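Local structure of amidohydrolase (Staphylococcus aureus, 3NUR) at residues K23-E28 / N346-L351; V87-L92 / R128-A133; Q117-I122 / L154-A159; V187-H192 / L247-G252; S285-P290 / R310-A315. The protein is probably a metal-dependent hydrolase of the amidohydrolase family, a TIM barrel expected to act on carbon-nitrogen bonds in amides. All coordinates share one frame; numbering follows the deposited sequence.

Contact 1 of 5, residues K23-E28 / N346-L351. With CA (calcium ion), chain B.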
# COMPACT_ATOMS: atom_id res chain seq x y z
N LYS A 23 14.41 14.51 -7.76
CA LYS A 23 12.97 14.41 -7.50
C LYS A 23 12.48 12.98 -7.31
O LYS A 23 13.08 12.04 -7.83
CB LYS A 23 12.14 15.14 -8.56
CG LYS A 23 12.44 16.63 -8.69
CD LYS A 23 11.86 17.47 -7.55
CE LYS A 23 12.38 18.89 -7.60
NZ LYS A 23 12.00 19.57 -8.86
N SER A 24 11.41 12.83 -6.52
CA SER A 24 10.89 11.52 -6.20
C SER A 24 9.46 11.31 -6.59
O SER A 24 8.71 12.28 -6.80
CB SER A 24 11.05 11.24 -4.70
OG SER A 24 10.24 12.11 -3.92
N ILE A 25 9.07 10.04 -6.67
CA ILE A 25 7.69 9.58 -6.83
C ILE A 25 7.40 8.92 -5.46
O ILE A 25 8.16 8.03 -5.05
CB ILE A 25 7.49 8.58 -8.00
CG1 ILE A 25 7.88 9.19 -9.37
CG2 ILE A 25 6.02 8.08 -8.03
CD1 ILE A 25 8.04 8.10 -10.53
N THR A 26 6.35 9.36 -4.75
CA THR A 26 6.02 8.80 -3.42
C THR A 26 4.74 7.95 -3.53
O THR A 26 3.75 8.37 -4.17
CB THR A 26 6.05 9.87 -2.32
OG1 THR A 26 5.19 10.93 -2.70
CG2 THR A 26 7.47 10.42 -2.02
N PHE A 27 4.76 6.75 -2.93
CA PHE A 27 3.72 5.75 -3.15
C PHE A 27 2.61 5.54 -2.11
O PHE A 27 1.64 4.83 -2.40
CB PHE A 27 4.38 4.42 -3.52
CG PHE A 27 4.81 4.34 -4.96
CD1 PHE A 27 4.02 3.69 -5.91
CD2 PHE A 27 6.03 4.89 -5.37
CE1 PHE A 27 4.42 3.62 -7.24
CE2 PHE A 27 6.44 4.79 -6.70
CZ PHE A 27 5.63 4.16 -7.63
N GLU A 28 2.76 6.10 -0.90
CA GLU A 28 1.74 5.89 0.13
C GLU A 28 1.35 7.25 0.65
O GLU A 28 1.83 7.68 1.68
CB GLU A 28 2.27 4.96 1.26
CG GLU A 28 1.15 4.39 2.11
CD GLU A 28 1.66 3.68 3.36
OE1 GLU A 28 1.28 4.11 4.47
OE2 GLU A 28 2.47 2.73 3.22
N ASN A 346 12.54 3.03 -10.30
CA ASN A 346 11.78 1.78 -10.06
C ASN A 346 10.27 2.06 -10.24
O ASN A 346 9.58 1.28 -10.90
CB ASN A 346 12.02 1.24 -8.65
CG ASN A 346 13.40 0.70 -8.38
OD1 ASN A 346 14.16 0.33 -9.30
ND2 ASN A 346 13.74 0.62 -7.09
N GLY A 347 9.80 3.17 -9.66
CA GLY A 347 8.39 3.57 -9.68
C GLY A 347 7.88 3.98 -11.04
O GLY A 347 6.77 3.60 -11.42
N ALA A 348 8.71 4.74 -11.81
CA ALA A 348 8.33 5.18 -13.16
C ALA A 348 8.14 3.95 -14.08
O ALA A 348 7.19 3.91 -14.87
CB ALA A 348 9.42 6.09 -13.72
N LYS A 349 8.99 2.92 -13.92
CA LYS A 349 8.87 1.68 -14.70
C LYS A 349 7.57 0.94 -14.33
O LYS A 349 6.80 0.55 -15.21
CB LYS A 349 10.10 0.77 -14.53
CG LYS A 349 11.31 1.31 -15.28
CD LYS A 349 12.56 0.48 -15.06
CE LYS A 349 13.81 1.22 -15.52
NZ LYS A 349 13.75 1.64 -16.95
N LEU A 350 7.32 0.82 -13.02
CA LEU A 350 6.13 0.14 -12.50
C LEU A 350 4.82 0.81 -12.96
O LEU A 350 3.87 0.10 -13.33
CB LEU A 350 6.20 0.14 -10.95
CG LEU A 350 5.05 -0.57 -10.20
CD1 LEU A 350 4.93 -2.03 -10.63
CD2 LEU A 350 5.27 -0.49 -8.70
N LEU A 351 4.77 2.14 -12.94
CA LEU A 351 3.59 2.94 -13.32
C LEU A 351 3.47 3.20 -14.83
O LEU A 351 2.48 3.81 -15.26
CB LEU A 351 3.61 4.30 -12.59
CG LEU A 351 3.59 4.31 -11.05
CD1 LEU A 351 3.84 5.72 -10.53
CD2 LEU A 351 2.29 3.79 -10.49
CA CA B . -0.51 4.99 5.27
O HOH W 1 0.41 4.25 7.11
O HOH W 2 -2.19 5.48 6.70
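Phe-27 and Ile-25 meet the last turns of helix 336-351, which packs across the N-terminal end of the TIM barrel, opposite the calcium site. The short strand 24-26 and segment 346-351 approach to 9.0 Å between their axes, at 59°. From CB, which points toward the helix, the Phe-27 side chain runs through CG to a ring whose far end does the touching. CE2 comes near Gly-347 CA, and CZ closes on the same atom at 3.5 Å; that CA lies at the ring edge, near its plane, where a residue without a side chain allows the close approach. On the other flank, CE1 meets both methyls of Leu-351, while Leu-351 CD1 stands 3.7 Å from CZ. Ile-25 lies alongside: with CG1 anti to its carbonyl carbon (chi1 -60°), CD1 is carried to 3.7 Å from Ala-348 N, while CG2 reaches Leu-351 CD1. Immediately after Phe-27 the chain reaches the metal site completed by His-30, His-192 and Asp-316, where Glu-28 OE1 binds calcium at 2.1 Å.

Contact 2 of 5, residues V87-L92 / R128-A133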
# COMPACT_ATOMS: atom_id res chain seq x y z
N VAL A 87 9.54 16.18 -3.89
CA VAL A 87 8.62 15.16 -4.39
C VAL A 87 7.97 15.72 -5.65
O VAL A 87 7.22 16.70 -5.57
CB VAL A 87 7.54 14.79 -3.34
CG1 VAL A 87 6.58 13.75 -3.91
CG2 VAL A 87 8.19 14.28 -2.04
N GLN A 88 8.17 15.05 -6.79
CA GLN A 88 7.57 15.44 -8.07
C GLN A 88 6.15 14.89 -8.11
O GLN A 88 5.24 15.60 -8.53
CB GLN A 88 8.39 14.87 -9.25
CG GLN A 88 7.84 15.20 -10.66
CD GLN A 88 7.81 16.69 -10.95
OE1 GLN A 88 6.81 17.22 -11.45
NE2 GLN A 88 8.89 17.39 -10.62
N ILE A 89 5.96 13.60 -7.73
CA ILE A 89 4.64 12.98 -7.79
C ILE A 89 4.24 12.30 -6.50
O ILE A 89 5.04 11.55 -5.92
CB ILE A 89 4.61 11.94 -8.96
CG1 ILE A 89 4.84 12.60 -10.34
CG2 ILE A 89 3.35 11.05 -8.94
CD1 ILE A 89 5.09 11.63 -11.45
N GLN A 90 2.96 12.49 -6.11
CA GLN A 90 2.37 11.70 -5.05
C GLN A 90 1.39 10.76 -5.76
O GLN A 90 0.60 11.20 -6.60
CB GLN A 90 1.61 12.55 -4.02
CG GLN A 90 2.50 13.14 -2.95
CD GLN A 90 1.72 13.76 -1.80
OE1 GLN A 90 2.28 14.12 -0.75
NE2 GLN A 90 0.41 13.84 -1.93
N VAL A 91 1.45 9.48 -5.40
CA VAL A 91 0.49 8.46 -5.88
C VAL A 91 -0.57 8.48 -4.78
O VAL A 91 -0.28 8.18 -3.61
CB VAL A 91 1.12 7.06 -6.10
CG1 VAL A 91 0.08 6.09 -6.64
CG2 VAL A 91 2.32 7.11 -7.05
N LEU A 92 -1.78 8.96 -5.12
CA LEU A 92 -2.82 9.20 -4.11
C LEU A 92 -3.78 8.03 -3.88
O LEU A 92 -4.26 7.42 -4.84
CB LEU A 92 -3.61 10.49 -4.46
CG LEU A 92 -2.85 11.83 -4.43
CD1 LEU A 92 -3.76 13.00 -4.86
CD2 LEU A 92 -2.32 12.12 -3.06
N ARG A 128 1.65 16.39 -11.15
CA ARG A 128 2.06 16.17 -9.76
C ARG A 128 1.42 14.99 -9.06
O ARG A 128 1.83 14.64 -7.96
CB ARG A 128 1.82 17.45 -8.91
CG ARG A 128 2.42 18.75 -9.47
CD ARG A 128 3.95 18.75 -9.63
NE ARG A 128 4.68 18.42 -8.40
CZ ARG A 128 5.00 19.30 -7.45
NH1 ARG A 128 4.65 20.58 -7.57
NH2 ARG A 128 5.67 18.91 -6.37
N PHE A 129 0.39 14.43 -9.68
CA PHE A 129 -0.36 13.34 -9.06
C PHE A 129 -0.71 12.22 -10.00
O PHE A 129 -0.92 12.43 -11.20
CB PHE A 129 -1.65 13.88 -8.40
CG PHE A 129 -1.41 14.95 -7.37
CD1 PHE A 129 -0.89 14.64 -6.11
CD2 PHE A 129 -1.66 16.29 -7.67
CE1 PHE A 129 -0.64 15.64 -5.17
CE2 PHE A 129 -1.43 17.29 -6.72
CZ PHE A 129 -0.93 16.96 -5.47
N VAL A 130 -0.76 11.02 -9.44
CA VAL A 130 -1.18 9.79 -10.10
C VAL A 130 -2.20 9.16 -9.12
O VAL A 130 -2.03 9.27 -7.90
CB VAL A 130 0.04 8.88 -10.41
CG1 VAL A 130 -0.40 7.47 -10.77
CG2 VAL A 130 0.88 9.46 -11.54
N GLY A 131 -3.24 8.53 -9.64
CA GLY A 131 -4.23 7.95 -8.75
C GLY A 131 -4.18 6.45 -8.58
O GLY A 131 -3.87 5.72 -9.53
N PHE A 132 -4.48 6.00 -7.36
CA PHE A 132 -4.66 4.59 -7.03
C PHE A 132 -6.14 4.43 -6.70
O PHE A 132 -6.72 5.30 -6.03
CB PHE A 132 -3.76 4.14 -5.84
CG PHE A 132 -2.42 3.51 -6.22
CD1 PHE A 132 -2.02 3.39 -7.54
CD2 PHE A 132 -1.53 3.09 -5.23
CE1 PHE A 132 -0.79 2.81 -7.89
CE2 PHE A 132 -0.29 2.53 -5.57
CZ PHE A 132 0.06 2.36 -6.90
N ALA A 133 -6.74 3.37 -7.22
CA ALA A 133 -8.17 3.07 -7.01
C ALA A 133 -8.52 2.69 -5.57
O ALA A 133 -7.71 2.05 -4.88
CB ALA A 133 -8.58 1.93 -7.92
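Segments 87-92 and 128-133 pair as neighbouring parallel strands of the barrel wall, with Gln-90, Val-91 and Leu-92 opposite Phe-129, Val-130 and Gly-131. Four backbone bonds form the ladder: Gln-90 N to Arg-128 O, Val-130 N to Gln-90 O, Leu-92 N to Val-130 O (2.8 Å) and Phe-132 N to Leu-92 O.

At the entry of the strands Arg-128 takes over from the ladder. Turned at its second torsion (chi2 -61°) and again in the same sense at the third, its chain curls back so that NE donates to Gln-88 O at 2.9 Å and NH2 to Val-87 O at 2.8 Å. Both carbonyl oxygens lie near the guanidinium plane, which fixes its rotation; NH2 also reaches Asn-83 OD1, tying in helix 75-84.

At the other end, Val-91 CG1 sits over the centre of the Phe-132 ring, 3.4 Å from the centroid and 4° off the normal, a nearly ideal CH-pi contact. With CG1 anti to the backbone N (chi1 -178°), that methyl rather than CG2 is the one presented to the ring. The face carrying Gln-90 and Leu-92 has different neighbours: Leu-92 CD1 reaches Phe-129 CD1 at 3.5 Å, and both residues pack against helix 104-124. Strand 87-94, that helix and strand 129-131 make up the beta-alpha-beta unit from which a TIM barrel is built.

Contact 3 of 5, residues Q117-I122 / L154-A159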
# COMPACT_ATOMS: atom_id res chain seq x y z
N GLN A 117 -13.98 11.92 -7.66
CA GLN A 117 -13.49 13.19 -7.10
C GLN A 117 -11.97 13.26 -7.20
O GLN A 117 -11.42 14.31 -7.50
CB GLN A 117 -13.97 13.41 -5.67
CG GLN A 117 -15.46 13.75 -5.58
CD GLN A 117 -15.83 14.39 -4.27
OE1 GLN A 117 -15.25 15.38 -3.83
NE2 GLN A 117 -16.85 13.84 -3.63
N LEU A 118 -11.30 12.12 -6.96
CA LEU A 118 -9.85 12.04 -7.08
C LEU A 118 -9.41 12.34 -8.51
O LEU A 118 -8.50 13.14 -8.71
CB LEU A 118 -9.30 10.66 -6.64
CG LEU A 118 -7.75 10.53 -6.70
CD1 LEU A 118 -7.06 11.58 -5.78
CD2 LEU A 118 -7.29 9.09 -6.35
N ALA A 119 -10.07 11.70 -9.50
CA ALA A 119 -9.78 11.91 -10.93
C ALA A 119 -9.95 13.40 -11.33
O ALA A 119 -9.13 13.90 -12.10
CB ALA A 119 -10.67 11.03 -11.79
N ASN A 120 -11.00 14.09 -10.81
CA ASN A 120 -11.24 15.52 -11.06
C ASN A 120 -10.09 16.37 -10.50
O ASN A 120 -9.67 17.35 -11.13
CB ASN A 120 -12.57 15.99 -10.45
CG ASN A 120 -13.78 15.60 -11.26
OD1 ASN A 120 -14.91 15.58 -10.75
ND2 ASN A 120 -13.58 15.30 -12.54
N TYR A 121 -9.56 15.98 -9.34
CA TYR A 121 -8.45 16.68 -8.70
C TYR A 121 -7.15 16.50 -9.49
O TYR A 121 -6.43 17.47 -9.73
CB TYR A 121 -8.28 16.21 -7.24
CG TYR A 121 -7.08 16.80 -6.53
CD1 TYR A 121 -7.11 18.11 -6.05
CD2 TYR A 121 -5.92 16.05 -6.33
CE1 TYR A 121 -6.02 18.64 -5.35
CE2 TYR A 121 -4.82 16.58 -5.65
CZ TYR A 121 -4.89 17.87 -5.13
OH TYR A 121 -3.82 18.39 -4.44
N ILE A 122 -6.86 15.26 -9.90
CA ILE A 122 -5.62 14.96 -10.65
C ILE A 122 -5.64 15.68 -12.00
O ILE A 122 -4.60 16.18 -12.45
CB ILE A 122 -5.42 13.42 -10.79
CG1 ILE A 122 -5.20 12.80 -9.36
CG2 ILE A 122 -4.23 13.09 -11.73
CD1 ILE A 122 -5.26 11.31 -9.33
N LEU A 154 -10.43 6.50 -15.80
CA LEU A 154 -9.88 7.56 -14.97
C LEU A 154 -8.37 7.76 -15.08
O LEU A 154 -7.87 8.74 -14.56
CB LEU A 154 -10.32 7.41 -13.49
CG LEU A 154 -11.83 7.21 -13.20
CD1 LEU A 154 -12.09 7.17 -11.70
CD2 LEU A 154 -12.69 8.35 -13.86
N GLY A 155 -7.68 6.84 -15.76
CA GLY A 155 -6.24 6.95 -15.93
C GLY A 155 -5.44 6.66 -14.67
O GLY A 155 -4.29 7.11 -14.53
N PHE A 156 -6.04 5.88 -13.74
CA PHE A 156 -5.36 5.48 -12.51
C PHE A 156 -4.31 4.40 -12.85
O PHE A 156 -4.34 3.81 -13.93
CB PHE A 156 -6.37 5.00 -11.44
CG PHE A 156 -7.19 6.08 -10.76
CD1 PHE A 156 -7.16 7.40 -11.21
CD2 PHE A 156 -8.06 5.76 -9.71
CE1 PHE A 156 -7.95 8.38 -10.60
CE2 PHE A 156 -8.84 6.75 -9.10
CZ PHE A 156 -8.79 8.05 -9.56
N LYS A 157 -3.38 4.16 -11.92
CA LYS A 157 -2.23 3.28 -12.15
C LYS A 157 -2.06 2.12 -11.17
O LYS A 157 -0.98 1.51 -11.13
CB LYS A 157 -0.95 4.14 -12.24
CG LYS A 157 -0.94 5.17 -13.38
CD LYS A 157 -0.78 4.56 -14.75
CE LYS A 157 -0.58 5.59 -15.84
NZ LYS A 157 0.46 5.15 -16.82
N GLY A 158 -3.12 1.80 -10.45
CA GLY A 158 -3.18 0.68 -9.52
C GLY A 158 -4.31 0.85 -8.54
O GLY A 158 -5.22 1.66 -8.75
N ALA A 159 -4.25 0.11 -7.44
CA ALA A 159 -5.25 0.22 -6.39
C ALA A 159 -4.53 0.12 -5.07
O ALA A 159 -3.49 -0.54 -4.99
CB ALA A 159 -6.26 -0.92 -6.49
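The ring of Phe-156 points its far end into the side of helix 104-124, between Leu-118 and Ile-122 and beside Ala-119. Leu-118 slants across it, with CD2 at 3.7 Å from Phe-156 CZ and somewhat farther from CE2. Ala-119 is met end-on: its backbone N lies in the plane of the ring at the edge, 3.9 Å from CZ, while its CB faces CE1. One turn further along, Ile-122 also comes obliquely, CD1 standing 4.2 Å from Phe-156 CE1. No hydrogen bond links the two segments; the side-chain contacts between them are apolar.

Leu-154 adds a second layer. Its CB lies 3.8 Å above one face of the Phe-156 ring, displaced toward the rim, and its CD2 touches Ala-119 CB at 3.9 Å; the alanine methyl is thereby shared between leucine and phenylalanine. The reversal that brings both side chains to the same helix passes through Gly-155, whose positive phi (73°) takes the chain out of helix 140-152. Phe-156 also packs on Cys-150 and Ile-151 of that helix, and Ile-122 on Phe-129 of strand 129-131, so the contact fills the seam between two successive outer helices and the barrel strand that joins them.

Contact 4 of 5, residues V187-H192 / L247-G252. With CA (calcium ion), chain B.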
# COMPACT_ATOMS: atom_id res chain seq x y z
N VAL A 187 -1.26 -3.47 -13.60
CA VAL A 187 -1.11 -2.46 -12.55
C VAL A 187 -0.89 -3.14 -11.19
O VAL A 187 -1.42 -4.24 -10.99
CB VAL A 187 -2.29 -1.45 -12.49
CG1 VAL A 187 -2.35 -0.57 -13.74
CG2 VAL A 187 -3.63 -2.15 -12.22
N PRO A 188 -0.18 -2.49 -10.23
CA PRO A 188 0.02 -3.14 -8.92
C PRO A 188 -1.13 -2.88 -7.93
O PRO A 188 -1.98 -2.00 -8.12
CB PRO A 188 1.31 -2.48 -8.42
CG PRO A 188 1.22 -1.07 -8.95
CD PRO A 188 0.54 -1.19 -10.30
N ILE A 189 -1.14 -3.65 -6.84
CA ILE A 189 -2.07 -3.47 -5.72
C ILE A 189 -1.20 -3.17 -4.49
O ILE A 189 -0.32 -3.96 -4.15
CB ILE A 189 -2.98 -4.72 -5.46
CG1 ILE A 189 -3.95 -5.01 -6.64
CG2 ILE A 189 -3.74 -4.56 -4.15
CD1 ILE A 189 -4.60 -6.38 -6.56
N TYR A 190 -1.45 -2.06 -3.82
CA TYR A 190 -0.76 -1.69 -2.58
C TYR A 190 -1.64 -2.25 -1.46
O TYR A 190 -2.82 -1.91 -1.38
CB TYR A 190 -0.66 -0.14 -2.45
CG TYR A 190 0.43 0.36 -1.52
CD1 TYR A 190 1.43 1.21 -1.98
CD2 TYR A 190 0.43 0.02 -0.17
CE1 TYR A 190 2.44 1.67 -1.14
CE2 TYR A 190 1.43 0.50 0.70
CZ TYR A 190 2.43 1.33 0.21
OH TYR A 190 3.44 1.76 1.02
N LEU A 191 -1.09 -3.15 -0.61
CA LEU A 191 -1.84 -3.76 0.52
C LEU A 191 -1.41 -3.01 1.78
O LEU A 191 -0.25 -3.08 2.18
CB LEU A 191 -1.52 -5.25 0.63
CG LEU A 191 -2.40 -6.09 1.57
CD1 LEU A 191 -3.86 -6.16 1.07
CD2 LEU A 191 -1.83 -7.51 1.69
N HIS A 192 -2.34 -2.24 2.36
CA HIS A 192 -2.10 -1.32 3.48
C HIS A 192 -2.78 -1.82 4.78
O HIS A 192 -3.84 -2.42 4.71
CB HIS A 192 -2.70 0.05 3.08
CG HIS A 192 -2.43 1.20 4.01
ND1 HIS A 192 -3.08 1.32 5.21
CD2 HIS A 192 -1.62 2.27 3.85
CE1 HIS A 192 -2.60 2.41 5.78
NE2 HIS A 192 -1.73 3.02 4.99
N LEU A 247 1.74 -10.28 -11.90
CA LEU A 247 1.20 -9.40 -10.86
C LEU A 247 2.27 -8.92 -9.89
O LEU A 247 3.09 -9.72 -9.44
CB LEU A 247 0.08 -10.13 -10.06
CG LEU A 247 -0.56 -9.35 -8.87
CD1 LEU A 247 -1.32 -8.11 -9.35
CD2 LEU A 247 -1.41 -10.23 -8.01
N ASN A 248 2.24 -7.62 -9.55
CA ASN A 248 3.09 -7.05 -8.50
C ASN A 248 2.24 -6.44 -7.41
O ASN A 248 1.23 -5.79 -7.68
CB ASN A 248 4.06 -5.99 -9.01
CG ASN A 248 5.06 -6.52 -9.99
OD1 ASN A 248 5.85 -7.41 -9.68
ND2 ASN A 248 4.99 -6.01 -11.20
N MSE A 249 2.67 -6.62 -6.19
CA MSE A 249 2.03 -5.97 -5.07
C MSE A 249 3.01 -5.07 -4.36
O MSE A 249 4.21 -5.23 -4.55
CB MSE A 249 1.34 -6.98 -4.18
CG MSE A 249 0.06 -7.42 -4.92
SE MSE A 249 -0.90 -8.57 -3.97
CE MSE A 249 -1.57 -7.28 -2.63
N ILE A 250 2.50 -4.06 -3.64
CA ILE A 250 3.34 -3.13 -2.88
C ILE A 250 2.93 -3.20 -1.40
O ILE A 250 1.74 -3.26 -1.09
CB ILE A 250 3.26 -1.67 -3.41
CG1 ILE A 250 3.35 -1.60 -4.97
CG2 ILE A 250 4.37 -0.82 -2.76
CD1 ILE A 250 2.88 -0.25 -5.56
N ILE A 251 3.91 -3.21 -0.50
CA ILE A 251 3.69 -3.17 0.94
C ILE A 251 4.60 -2.13 1.55
O ILE A 251 5.74 -1.97 1.11
CB ILE A 251 3.83 -4.54 1.64
CG1 ILE A 251 5.20 -5.22 1.33
CG2 ILE A 251 2.58 -5.44 1.33
CD1 ILE A 251 5.40 -6.62 2.05
N GLY A 252 4.09 -1.43 2.54
CA GLY A 252 4.79 -0.36 3.23
C GLY A 252 5.46 -0.81 4.51
O GLY A 252 5.68 -2.01 4.73
CA CA B . -0.51 4.99 5.27
O HOH W 3 0.47 -6.04 -11.67
O HOH W 4 1.56 -1.64 3.57
O HOH W 1 0.41 4.25 7.11
O HOH W 2 -2.19 5.48 6.70
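The calcium site at the C-terminal mouth of the barrel receives His-192 from the end of strand 189-192, and behind that ligand this strand is zipped to parallel strand 249-251, where Tyr-190 lies beside Ile-250. Ile-189 N donates to Asn-248 O, Ile-250 N to Ile-189 O and Leu-191 N to Ile-250 O, the last at 2.9 Å and nearly head-on to the carbonyl. Beyond these bonds a water bridges the widening gap, donating to Leu-191 O and accepting from Gly-252 N, 2.7 Å each.

The Tyr-190 ring, its CG anti to the backbone N (chi1 -159°), swings over strand 249-251. Ile-250 crosses it at about a right angle: Ile-250 CG2 touches Tyr-190 CE1 at 3.5 Å, and CB makes an off-centre CH-pi contact. Tyr-190 OH comes 3.3 Å from Gly-252 CA, a close approach permitted by the missing side chain, and is hydrogen-bonded to Thr-289 OG1, with a weak bond to the calcium ligand Glu-28. On the opposite face, the last torsion of selenomethionine Met-249 (chi3 73°) turns CE against Ile-189 CG2 and Leu-191 CB, each 3.8 Å away, toward helix 223-237. His-192 NE2 binds calcium at 2.3 Å; a metal ligand carried at the C-terminal end of a barrel strand is characteristic of amidohydrolase TIM barrels.

Contact 5 of 5, residues S285-P290 / R310-A315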
# COMPACT_ATOMS: atom_id res chain seq x y z
N SER A 285 7.81 -10.42 -6.97
CA SER A 285 6.41 -9.98 -7.14
C SER A 285 5.97 -8.91 -6.13
O SER A 285 4.81 -8.49 -6.15
CB SER A 285 5.48 -11.18 -7.07
OG SER A 285 5.81 -12.14 -8.06
N PHE A 286 6.88 -8.48 -5.24
CA PHE A 286 6.55 -7.43 -4.28
C PHE A 286 7.51 -6.27 -4.39
O PHE A 286 8.66 -6.46 -4.78
CB PHE A 286 6.63 -7.97 -2.82
CG PHE A 286 5.38 -8.69 -2.37
CD1 PHE A 286 4.44 -8.05 -1.55
CD2 PHE A 286 5.12 -10.00 -2.77
CE1 PHE A 286 3.27 -8.70 -1.15
CE2 PHE A 286 3.95 -10.66 -2.35
CZ PHE A 286 3.05 -10.02 -1.54
N TYR A 287 7.03 -5.07 -4.02
CA TYR A 287 7.85 -3.86 -3.88
C TYR A 287 7.66 -3.45 -2.42
O TYR A 287 6.60 -3.67 -1.84
CB TYR A 287 7.36 -2.71 -4.78
CG TYR A 287 7.76 -2.91 -6.22
CD1 TYR A 287 8.93 -2.36 -6.72
CD2 TYR A 287 6.96 -3.65 -7.08
CE1 TYR A 287 9.29 -2.52 -8.06
CE2 TYR A 287 7.30 -3.82 -8.42
CZ TYR A 287 8.47 -3.26 -8.91
OH TYR A 287 8.80 -3.41 -10.23
N ILE A 288 8.68 -2.86 -1.84
CA ILE A 288 8.59 -2.45 -0.43
C ILE A 288 8.80 -0.93 -0.33
O ILE A 288 9.69 -0.39 -0.99
CB ILE A 288 9.63 -3.25 0.40
CG1 ILE A 288 9.21 -4.74 0.56
CG2 ILE A 288 9.91 -2.58 1.77
CD1 ILE A 288 10.29 -5.67 1.14
N THR A 289 8.06 -0.27 0.57
CA THR A 289 8.24 1.17 0.82
C THR A 289 8.50 1.43 2.31
O THR A 289 8.17 0.58 3.14
CB THR A 289 7.03 2.05 0.32
OG1 THR A 289 6.08 2.29 1.39
CG2 THR A 289 6.36 1.56 -0.96
N PRO A 290 9.04 2.63 2.66
CA PRO A 290 9.30 2.94 4.07
C PRO A 290 8.08 3.50 4.80
O PRO A 290 8.12 3.61 6.02
CB PRO A 290 10.36 4.06 4.00
CG PRO A 290 10.65 4.29 2.55
CD PRO A 290 9.55 3.70 1.77
N ARG A 310 13.60 -3.38 -5.91
CA ARG A 310 12.27 -3.64 -5.35
C ARG A 310 11.86 -2.61 -4.31
O ARG A 310 10.81 -2.78 -3.67
CB ARG A 310 12.22 -5.09 -4.77
CG ARG A 310 12.64 -6.20 -5.75
CD ARG A 310 11.94 -6.19 -7.11
NE ARG A 310 10.51 -6.43 -6.96
CZ ARG A 310 9.70 -6.74 -7.97
NH1 ARG A 310 10.18 -6.85 -9.21
NH2 ARG A 310 8.40 -6.96 -7.75
N ILE A 311 12.64 -1.54 -4.15
CA ILE A 311 12.32 -0.52 -3.15
C ILE A 311 11.73 0.73 -3.80
O ILE A 311 12.31 1.29 -4.74
CB ILE A 311 13.55 -0.19 -2.25
CG1 ILE A 311 14.09 -1.48 -1.55
CG2 ILE A 311 13.24 0.91 -1.22
CD1 ILE A 311 15.49 -1.30 -0.94
N LEU A 312 10.58 1.17 -3.28
CA LEU A 312 9.91 2.39 -3.73
C LEU A 312 9.89 3.39 -2.60
O LEU A 312 10.03 2.99 -1.45
CB LEU A 312 8.46 2.09 -4.18
CG LEU A 312 8.28 1.08 -5.31
CD1 LEU A 312 6.79 0.77 -5.52
CD2 LEU A 312 8.93 1.57 -6.60
N TYR A 313 9.77 4.69 -2.90
CA TYR A 313 9.77 5.72 -1.87
C TYR A 313 8.34 6.08 -1.46
O TYR A 313 7.41 5.89 -2.24
CB TYR A 313 10.58 6.94 -2.34
CG TYR A 313 11.32 7.69 -1.26
CD1 TYR A 313 11.84 7.03 -0.15
CD2 TYR A 313 11.53 9.07 -1.36
CE1 TYR A 313 12.56 7.72 0.83
CE2 TYR A 313 12.25 9.77 -0.39
CZ TYR A 313 12.75 9.09 0.71
OH TYR A 313 13.45 9.78 1.68
N ALA A 314 8.16 6.52 -0.22
CA ALA A 314 6.82 6.86 0.33
C ALA A 314 6.99 7.62 1.63
O ALA A 314 7.92 7.33 2.39
CB ALA A 314 6.02 5.58 0.59
N ALA A 315 6.08 8.56 1.91
CA ALA A 315 6.13 9.40 3.11
C ALA A 315 5.01 9.16 4.11
O ALA A 315 5.13 9.61 5.24
CB ALA A 315 6.07 10.88 2.69
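Arg-310 lies flat on Tyr-287, a cation-pi stack at the edge of strand 286-288 in the TIM barrel, with guanidinium and ring centres 4.0 Å apart and planes at 20°. The arginine folds back on itself to lie over the ring. Its NE donates to Phe-286 O at 2.9 Å, that oxygen lying in the guanidinium plane, while NH2 adds a weak bond to the same oxygen. One face of the group thus rests on the tyrosine while an edge is held by the backbone.

Around this pair the two segments join by a single backbone bridge, Ile-288 with Ile-311: Ile-288 N donates to Arg-310 O at 2.8 Å, and Leu-312 N to Ile-288 O at 2.9 Å. Leu-312 then packs CD1 on Tyr-287 CB at 3.6 Å, approaching the tyrosine ring obliquely. The next shell fixes the partners. Asn-248 OD1 accepts from Arg-310 NH2, and Leu-350 of helix 336-351 touches both Tyr-287 and Leu-312.

Past the bridge, segment 310-315 runs on to Asp-316, a calcium ligand, and probably fills the place of the last barrel strand. Here Ala-314 CB packs 3.7 Å from Thr-289 CB. Pro-290 crosses Tyr-313 at about a right angle, its CG 4.0 Å from Tyr-313 CD1, while the tyrosine hydroxyl is hydrogen-bonded to Leu-325 O.

In the fold
Contacts 2 and 3 interleave along the chain, contacts 4 and 5 follow in series, and contact 1 encloses all of them by bringing the C-terminal helix 336-351 back to the first strand. Contacts 1 and 2 share the sheet of strands 24-31, 87-94 and 129-131, their centres about 9 Å apart; contacts 4 and 5, also about 9 Å apart, share the sheet of strands 159-162 to 286-288. Contact 3, about 21 Å from contact 5 between centres, lies on the outside; its second segment is bonded to contacts 2 and 4, between the two sheets. Contacts 1 and 4 each supply a calcium ligand, from strands far apart in sequence.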